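Local coordinates for protein FACT complex subunit SPT16 (Ashbya gossypii, PDB 6A8M) that probably serves, as part of the FACT complex, as a histone chaperone that reorganises nucleosomes during transcription, DNA replication and DNA repair, at residues 62-67 against 73-78; 83-88 against 102-107. All coordinates share one frame; numbering follows the deposited sequence.

Interaction 1. Residues 62-67 against 73-78; sequences PTTLIA and CVVITS
Thr64 OG1 accepts a hydrogen bond from Thr77 OG1 at 2.8 Å and donates its own to Pro62 O, 2.8 Å away, from above the carbonyl plane. The two threonines lie side by side and point the same way; a first torsion of -162° swings the Thr77 hydroxyl away from its own N, alongside Thr64. With an alanine in place of Thr64, the Thr77 hydroxyl would probably lose this acceptor, and the Pro62 carbonyl this donor. From here the strands run as an antiparallel beta hairpin, part of the mixed sheet of the Spt16 N-terminal lobe. Leu65 and Ile76 form a hydrogen-bonded pair, Ile76 N reaching Leu65 O at 2.8 Å in the carbonyl plane; Ala67 and Val74 form the next, Ala67 N to Val74 O also spanning 2.8 Å. Between them, the non-hydrogen-bonded pair Ile66 and Val75 turns to the other face, where Ile66 CG2 meets Cys73 SG at 3.9 Å and Thr64 CG2 meets Val75 CG1 at 4.0 Å. On the Leu65 face the two CB atoms of Leu65 and Ile76 stand 4.1 Å apart, against helices 113-128 and 143-158. At the open end a water donates to Thr63 O.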
ATOM      1  N   PRO A  62      11.964  11.564 -10.417  1.00 18.10           N
ATOM      2  CA  PRO A  62      11.209  12.780 -10.722  1.00 17.23           C
ATOM      3  C   PRO A  62      11.528  13.300 -12.115  1.00 16.09           C
ATOM      4  O   PRO A  62      12.544  12.950 -12.725  1.00 16.89           O
ATOM      5  CB  PRO A  62      11.669  13.766  -9.643  1.00 18.84           C
ATOM      6  CG  PRO A  62      12.069  12.890  -8.516  1.00 20.42           C
ATOM      7  CD  PRO A  62      12.739  11.710  -9.173  1.00 18.90           C
ATOM      8  N   THR A  63      10.617  14.137 -12.618  1.00 15.65           N
ATOM      9  CA  THR A  63      10.820  14.843 -13.882  1.00 16.30           C
ATOM     10  C   THR A  63      11.185  13.872 -15.007  1.00 15.04           C
ATOM     11  O   THR A  63      12.205  14.013 -15.681  1.00 19.96           O
ATOM     12  CB  THR A  63      11.898  15.914 -13.701  1.00 18.52           C
ATOM     13  OG1 THR A  63      11.627  16.643 -12.497  1.00 22.65           O
ATOM     14  CG2 THR A  63      11.886  16.880 -14.840  1.00 20.47           C
ATOM     15  N   THR A  64      10.362  12.838 -15.163  1.00 14.71           N
ATOM     16  CA  THR A  64      10.659  11.708 -16.030  1.00 15.18           C
ATOM     17  C   THR A  64       9.380  11.245 -16.697  1.00 14.58           C
ATOM     18  O   THR A  64       8.336  11.173 -16.047  1.00 14.69           O
ATOM     19  CB  THR A  64      11.264  10.542 -15.229  1.00 15.12           C
ATOM     20  OG1 THR A  64      12.543  10.938 -14.737  1.00 15.45           O
ATOM     21  CG2 THR A  64      11.409   9.284 -16.080  1.00 15.56           C
ATOM     22  N   LEU A  65       9.467  10.941 -17.987  1.00 14.81           N
ATOM     23  CA  LEU A  65       8.361  10.362 -18.727  1.00 14.03           C
ATOM     24  C   LEU A  65       8.734   8.948 -19.157  1.00 13.67           C
ATOM     25  O   LEU A  65       9.842   8.702 -19.637  1.00 15.25           O
ATOM     26  CB  LEU A  65       8.023  11.225 -19.944  1.00 15.54           C
ATOM     27  CG  LEU A  65       6.822  10.784 -20.782  1.00 16.52           C
ATOM     28  CD1 LEU A  65       6.230  12.004 -21.498  1.00 17.71           C
ATOM     29  CD2 LEU A  65       7.211   9.728 -21.790  1.00 17.72           C
ATOM     30  N   ILE A  66       7.791   8.024 -19.020  1.00 15.06           N
ATOM     31  CA  ILE A  66       7.943   6.663 -19.495  1.00 14.30           C
ATOM     32  C   ILE A  66       6.739   6.349 -20.371  1.00 15.21           C
ATOM     33  O   ILE A  66       5.598   6.465 -19.916  1.00 15.40           O
ATOM     34  CB  ILE A  66       8.031   5.653 -18.338  1.00 14.32           C
ATOM     35  CG1 ILE A  66       9.163   6.027 -17.375  1.00 13.88           C
ATOM     36  CG2 ILE A  66       8.132   4.211 -18.881  1.00 12.85           C
ATOM     37  CD1 ILE A  66       9.196   5.170 -16.076  1.00 17.13           C
ATOM     38  N   ALA A  67       6.985   5.945 -21.607  1.00 15.17           N
ATOM     39  CA  ALA A  67       5.922   5.516 -22.502  1.00 15.66           C
ATOM     40  C   ALA A  67       6.208   4.101 -22.966  1.00 16.18           C
ATOM     41  O   ALA A  67       7.363   3.753 -23.226  1.00 15.57           O
ATOM     42  CB  ALA A  67       5.785   6.445 -23.704  1.00 16.02           C
ATOM     43  N   CYS A  73       9.970   1.040 -25.541  1.00 15.89           N
ATOM     44  CA  CYS A  73       9.691   1.908 -24.412  1.00 15.27           C
ATOM     45  C   CYS A  73      10.553   3.146 -24.588  1.00 15.34           C
ATOM     46  O   CYS A  73      11.708   3.040 -25.004  1.00 17.72           O
ATOM     47  CB  CYS A  73       9.991   1.199 -23.078  1.00 15.38           C
ATOM     48  SG  CYS A  73      10.000   2.246 -21.616  1.00 17.58           S
ATOM     49  N   VAL A  74       9.978   4.317 -24.322  1.00 15.23           N
ATOM     50  CA  VAL A  74      10.714   5.575 -24.347  1.00 15.35           C
ATOM     51  C   VAL A  74      10.750   6.101 -22.925  1.00 15.55           C
ATOM     52  O   VAL A  74       9.708   6.183 -22.265  1.00 15.53           O
ATOM     53  CB  VAL A  74      10.064   6.602 -25.294  1.00 16.66           C
ATOM     54  CG1 VAL A  74      10.816   7.935 -25.211  1.00 16.08           C
ATOM     55  CG2 VAL A  74      10.059   6.083 -26.719  1.00 18.32           C
ATOM     56  N   VAL A  75      11.947   6.435 -22.447  1.00 15.68           N
ATOM     57  CA  VAL A  75      12.140   7.114 -21.171  1.00 15.73           C
ATOM     58  C   VAL A  75      12.760   8.469 -21.474  1.00 16.45           C
ATOM     59  O   VAL A  75      13.823   8.535 -22.099  1.00 18.85           O
ATOM     60  CB  VAL A  75      13.046   6.302 -20.232  1.00 17.16           C
ATOM     61  CG1 VAL A  75      13.200   7.000 -18.903  1.00 17.71           C
ATOM     62  CG2 VAL A  75      12.496   4.894 -20.059  1.00 16.66           C
ATOM     63  N   ILE A  76      12.101   9.543 -21.040  1.00 15.00           N
ATOM     64  CA  ILE A  76      12.645  10.896 -21.134  1.00 16.65           C
ATOM     65  C   ILE A  76      13.069  11.280 -19.729  1.00 16.32           C
ATOM     66  O   ILE A  76      12.232  11.342 -18.821  1.00 16.11           O
ATOM     67  CB  ILE A  76      11.621  11.901 -21.682  1.00 16.39           C
ATOM     68  CG1 ILE A  76      11.090  11.463 -23.048  1.00 18.00           C
ATOM     69  CG2 ILE A  76      12.224  13.338 -21.717  1.00 17.87           C
ATOM     70  CD1 ILE A  76       9.985  12.360 -23.592  1.00 19.09           C
ATOM     71  N   THR A  77      14.362  11.505 -19.533  1.00 17.23           N
ATOM     72  CA  THR A  77      14.858  11.788 -18.193  1.00 18.31           C
ATOM     73  C   THR A  77      16.214  12.476 -18.311  1.00 18.47           C
ATOM     74  O   THR A  77      16.803  12.552 -19.390  1.00 19.22           O
ATOM     75  CB  THR A  77      14.939  10.512 -17.346  1.00 19.05           C
ATOM     76  OG1 THR A  77      15.024  10.864 -15.960  1.00 21.85           O
ATOM     77  CG2 THR A  77      16.157   9.653 -17.740  1.00 17.59           C
ATOM     78  N   SER A  78      16.703  12.970 -17.182  1.00 18.94           N
ATOM     79  CA  SER A  78      17.892  13.809 -17.193  1.00 20.09           C
ATOM     80  C   SER A  78      19.148  12.983 -17.456  1.00 22.17           C
ATOM     81  O   SER A  78      19.161  11.758 -17.329  1.00 20.29           O
ATOM     82  CB  SER A  78      18.038  14.531 -15.857  1.00 22.81           C
ATOM     83  OG  SER A  78      18.297  13.580 -14.838  1.00 22.84           O
TER
HETATM   84  O   HOH W   1      14.889  13.991 -14.798  1.00 36.60           O

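Interaction 2. Residues 83-88 against 102-107; sequences RYLEEG and IELWQS
Leu104 leaves its strand toward the helix, and one methyl, CD1, does all the touching. It comes to rest over the helix backbone, 3.8 Å from Glu86 CA, and 4.1 Å from Leu85 CB. The leucine reaches that far because its chain is extended beyond CG: CG sits anti to the carbonyl carbon (chi1 -53°) and CD1 continues the line away from the strand (chi2 175°). Leu85 answers with its CB bond directed toward the strand, so the near part of one leucine meets the end of the other. Glu86 offers its CA and, more loosely, its CB at 4.3 Å from Leu104 CD1; its carboxylate carries none of the contact. The meeting is therefore wholly apolar and small, with 109 Å² buried in all. Trp105, the next residue of the strand, is turned to the other face of the sheet, where its NE1 donates to Glu103 OE2 at 2.9 Å, the oxygen lying in the indole plane and using its anti lone pair. Glu103 OE1 also forms a salt bridge with Arg124. Leu104, touching Val75 and Thr82 as well, thus packs the helix of the beta-alpha-beta unit (strand 72-77, helix 79-95, strand 101-106) against one face of the sheet; helix 113-128 covers the opposite face, where Trp105 rests on its Leu117 and Leu121.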
ATOM      1  N   ARG A  83      22.345   7.945 -16.293  1.00 29.84           N
ATOM      2  CA  ARG A  83      23.522   7.196 -15.858  1.00 30.90           C
ATOM      3  C   ARG A  83      23.148   5.939 -15.075  1.00 29.36           C
ATOM      4  O   ARG A  83      23.851   4.925 -15.169  1.00 33.22           O
ATOM      5  CB  ARG A  83      24.434   8.096 -15.019  1.00 32.22           C
ATOM      6  N   TYR A  84      22.054   5.976 -14.300  1.00 23.80           N
ATOM      7  CA  TYR A  84      21.636   4.788 -13.567  1.00 24.92           C
ATOM      8  C   TYR A  84      21.058   3.724 -14.484  1.00 25.57           C
ATOM      9  O   TYR A  84      20.992   2.551 -14.096  1.00 25.85           O
ATOM     10  CB  TYR A  84      20.594   5.145 -12.510  1.00 28.47           C
ATOM     11  CG  TYR A  84      21.077   6.092 -11.441  1.00 34.73           C
ATOM     12  CD1 TYR A  84      22.066   5.713 -10.545  1.00 37.98           C
ATOM     13  CD2 TYR A  84      20.514   7.359 -11.309  1.00 38.64           C
ATOM     14  CE1 TYR A  84      22.502   6.577  -9.560  1.00 41.66           C
ATOM     15  CE2 TYR A  84      20.940   8.231 -10.329  1.00 42.34           C
ATOM     16  CZ  TYR A  84      21.937   7.839  -9.457  1.00 44.58           C
ATOM     17  OH  TYR A  84      22.359   8.709  -8.475  1.00 48.10           O
ATOM     18  N   LEU A  85      20.645   4.110 -15.695  1.00 22.86           N
ATOM     19  CA  LEU A  85      19.908   3.239 -16.599  1.00 22.61           C
ATOM     20  C   LEU A  85      20.696   2.760 -17.812  1.00 22.10           C
ATOM     21  O   LEU A  85      20.364   1.706 -18.356  1.00 23.62           O
ATOM     22  CB  LEU A  85      18.647   3.961 -17.108  1.00 22.91           C
ATOM     23  CG  LEU A  85      17.680   4.474 -16.046  1.00 23.35           C
ATOM     24  CD1 LEU A  85      16.548   5.274 -16.698  1.00 24.22           C
ATOM     25  CD2 LEU A  85      17.137   3.308 -15.215  1.00 23.41           C
ATOM     26  N   GLU A  86      21.723   3.488 -18.256  1.00 25.22           N
ATOM     27  CA  GLU A  86      22.216   3.267 -19.618  1.00 28.40           C
ATOM     28  C   GLU A  86      22.837   1.885 -19.793  1.00 27.62           C
ATOM     29  O   GLU A  86      22.629   1.238 -20.824  1.00 26.58           O
ATOM     30  CB  GLU A  86      23.210   4.358 -20.018  1.00 33.70           C
ATOM     31  CG  GLU A  86      24.333   4.549 -19.038  1.00 38.62           C
ATOM     32  CD  GLU A  86      25.138   5.796 -19.323  1.00 42.12           C
ATOM     33  OE1 GLU A  86      26.198   5.965 -18.689  1.00 42.40           O
ATOM     34  OE2 GLU A  86      24.706   6.606 -20.176  1.00 44.55           O
ATOM     35  N   GLU A  87      23.598   1.407 -18.805  1.00 28.17           N
ATOM     36  CA  GLU A  87      24.241   0.107 -18.975  1.00 26.91           C
ATOM     37  C   GLU A  87      23.221  -1.026 -18.991  1.00 24.31           C
ATOM     38  O   GLU A  87      23.304  -1.924 -19.835  1.00 26.62           O
ATOM     39  CB  GLU A  87      25.273  -0.127 -17.880  1.00 27.34           C
ATOM     40  CG  GLU A  87      25.839  -1.509 -17.930  1.00 31.18           C
ATOM     41  CD  GLU A  87      27.095  -1.657 -17.105  1.00 37.98           C
ATOM     42  OE1 GLU A  87      27.483  -2.820 -16.855  1.00 40.15           O
ATOM     43  OE2 GLU A  87      27.690  -0.619 -16.723  1.00 39.49           O
ATOM     44  N   GLY A  88      22.239  -0.996 -18.087  1.00 24.68           N
ATOM     45  CA  GLY A  88      21.257  -2.072 -18.052  1.00 25.58           C
ATOM     46  C   GLY A  88      20.348  -2.066 -19.266  1.00 25.31           C
ATOM     47  O   GLY A  88      19.964  -3.122 -19.776  1.00 24.93           O
ATOM     48  N   ILE A 102      14.333  -0.291 -25.852  1.00 16.85           N
ATOM     49  CA  ILE A 102      14.191   0.841 -24.937  1.00 18.27           C
ATOM     50  C   ILE A 102      15.056   1.977 -25.451  1.00 19.72           C
ATOM     51  O   ILE A 102      16.241   1.779 -25.735  1.00 20.17           O
ATOM     52  CB  ILE A 102      14.610   0.454 -23.512  1.00 18.66           C
ATOM     53  CG1 ILE A 102      13.756  -0.689 -22.969  1.00 18.43           C
ATOM     54  CG2 ILE A 102      14.557   1.670 -22.570  1.00 19.51           C
ATOM     55  CD1 ILE A 102      14.328  -1.273 -21.672  1.00 19.93           C
ATOM     56  N   GLU A 103      14.474   3.171 -25.558  1.00 19.39           N
ATOM     57  CA  GLU A 103      15.212   4.371 -25.934  1.00 20.55           C
ATOM     58  C   GLU A 103      15.244   5.332 -24.757  1.00 18.42           C
ATOM     59  O   GLU A 103      14.199   5.646 -24.181  1.00 18.11           O
ATOM     60  CB  GLU A 103      14.573   5.056 -27.146  1.00 22.07           C
ATOM     61  CG  GLU A 103      14.376   4.135 -28.317  1.00 24.06           C
ATOM     62  CD  GLU A 103      13.815   4.835 -29.526  1.00 28.39           C
ATOM     63  OE1 GLU A 103      13.375   4.133 -30.462  1.00 31.77           O
ATOM     64  OE2 GLU A 103      13.816   6.081 -29.549  1.00 29.24           O
ATOM     65  N   LEU A 104      16.443   5.787 -24.395  1.00 18.28           N
ATOM     66  CA  LEU A 104      16.615   6.824 -23.385  1.00 15.85           C
ATOM     67  C   LEU A 104      16.797   8.144 -24.120  1.00 19.50           C
ATOM     68  O   LEU A 104      17.826   8.363 -24.772  1.00 21.81           O
ATOM     69  CB  LEU A 104      17.818   6.517 -22.493  1.00 17.68           C
ATOM     70  CG  LEU A 104      17.764   5.125 -21.878  1.00 19.92           C
ATOM     71  CD1 LEU A 104      19.033   4.799 -21.098  1.00 20.93           C
ATOM     72  CD2 LEU A 104      16.558   5.044 -20.977  1.00 21.48           C
ATOM     73  N   TRP A 105      15.800   9.014 -24.034  1.00 19.41           N
ATOM     74  CA  TRP A 105      15.917  10.377 -24.540  1.00 19.56           C
ATOM     75  C   TRP A 105      16.335  11.290 -23.388  1.00 20.90           C
ATOM     76  O   TRP A 105      15.632  11.387 -22.377  1.00 20.97           O
ATOM     77  CB  TRP A 105      14.590  10.847 -25.137  1.00 20.12           C
ATOM     78  CG  TRP A 105      14.045  10.010 -26.282  1.00 18.44           C
ATOM     79  CD1 TRP A 105      14.636   8.930 -26.889  1.00 19.85           C
ATOM     80  CD2 TRP A 105      12.784  10.187 -26.928  1.00 19.01           C
ATOM     81  NE1 TRP A 105      13.810   8.423 -27.879  1.00 19.57           N
ATOM     82  CE2 TRP A 105      12.667   9.179 -27.921  1.00 19.85           C
ATOM     83  CE3 TRP A 105      11.730  11.092 -26.757  1.00 18.11           C
ATOM     84  CZ2 TRP A 105      11.550   9.073 -28.747  1.00 20.77           C
ATOM     85  CZ3 TRP A 105      10.623  10.981 -27.578  1.00 17.96           C
ATOM     86  CH2 TRP A 105      10.534   9.977 -28.553  1.00 20.18           C
ATOM     87  N   GLN A 106      17.469  11.968 -23.536  1.00 22.09           N
ATOM     88  CA  GLN A 106      17.986  12.802 -22.461  1.00 22.57           C
ATOM     89  C   GLN A 106      17.253  14.143 -22.469  1.00 23.51           C
ATOM     90  O   GLN A 106      17.242  14.832 -23.485  1.00 23.16           O
ATOM     91  CB  GLN A 106      19.485  12.984 -22.659  1.00 28.91           C
ATOM     92  CG  GLN A 106      20.238  13.664 -21.555  1.00 34.93           C
ATOM     93  CD  GLN A 106      21.731  13.688 -21.853  1.00 40.27           C
ATOM     94  OE1 GLN A 106      22.286  14.718 -22.254  1.00 43.03           O
ATOM     95  NE2 GLN A 106      22.383  12.544 -21.679  1.00 40.25           N
ATOM     96  N   SER A 107      16.612  14.490 -21.358  1.00 23.96           N
ATOM     97  CA  SER A 107      15.947  15.778 -21.236  1.00 22.55           C
ATOM     98  C   SER A 107      16.975  16.889 -21.013  1.00 22.91           C
ATOM     99  O   SER A 107      18.164  16.651 -20.792  1.00 23.34           O
ATOM    100  CB  SER A 107      14.946  15.754 -20.085  1.00 23.67           C
ATOM    101  OG  SER A 107      15.609  15.691 -18.827  1.00 21.91           O
TER

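Interactions 1 and 2 follow one another along the chain, their centres about 9 Å apart, and both belong to the N-terminal lobe of Spt16. Strand 72-77 is the link: it closes the hairpin of interaction 1, leads directly into helix 79-95, and lies beside strand 101-106 in the mixed sheet. Val75 O probably accepts a hydrogen bond from Trp105 N, and Thr77 O one from Ser107 N, each at 2.8 Å, joining the two contacts through backbone. Val74 CG1 also packs on Trp105 CD2. Together, hairpin and beta-alpha-beta crossover supply three consecutive strands of the sheet, 64-68, 72-77 and 101-106, the last outermost on that side within this chain.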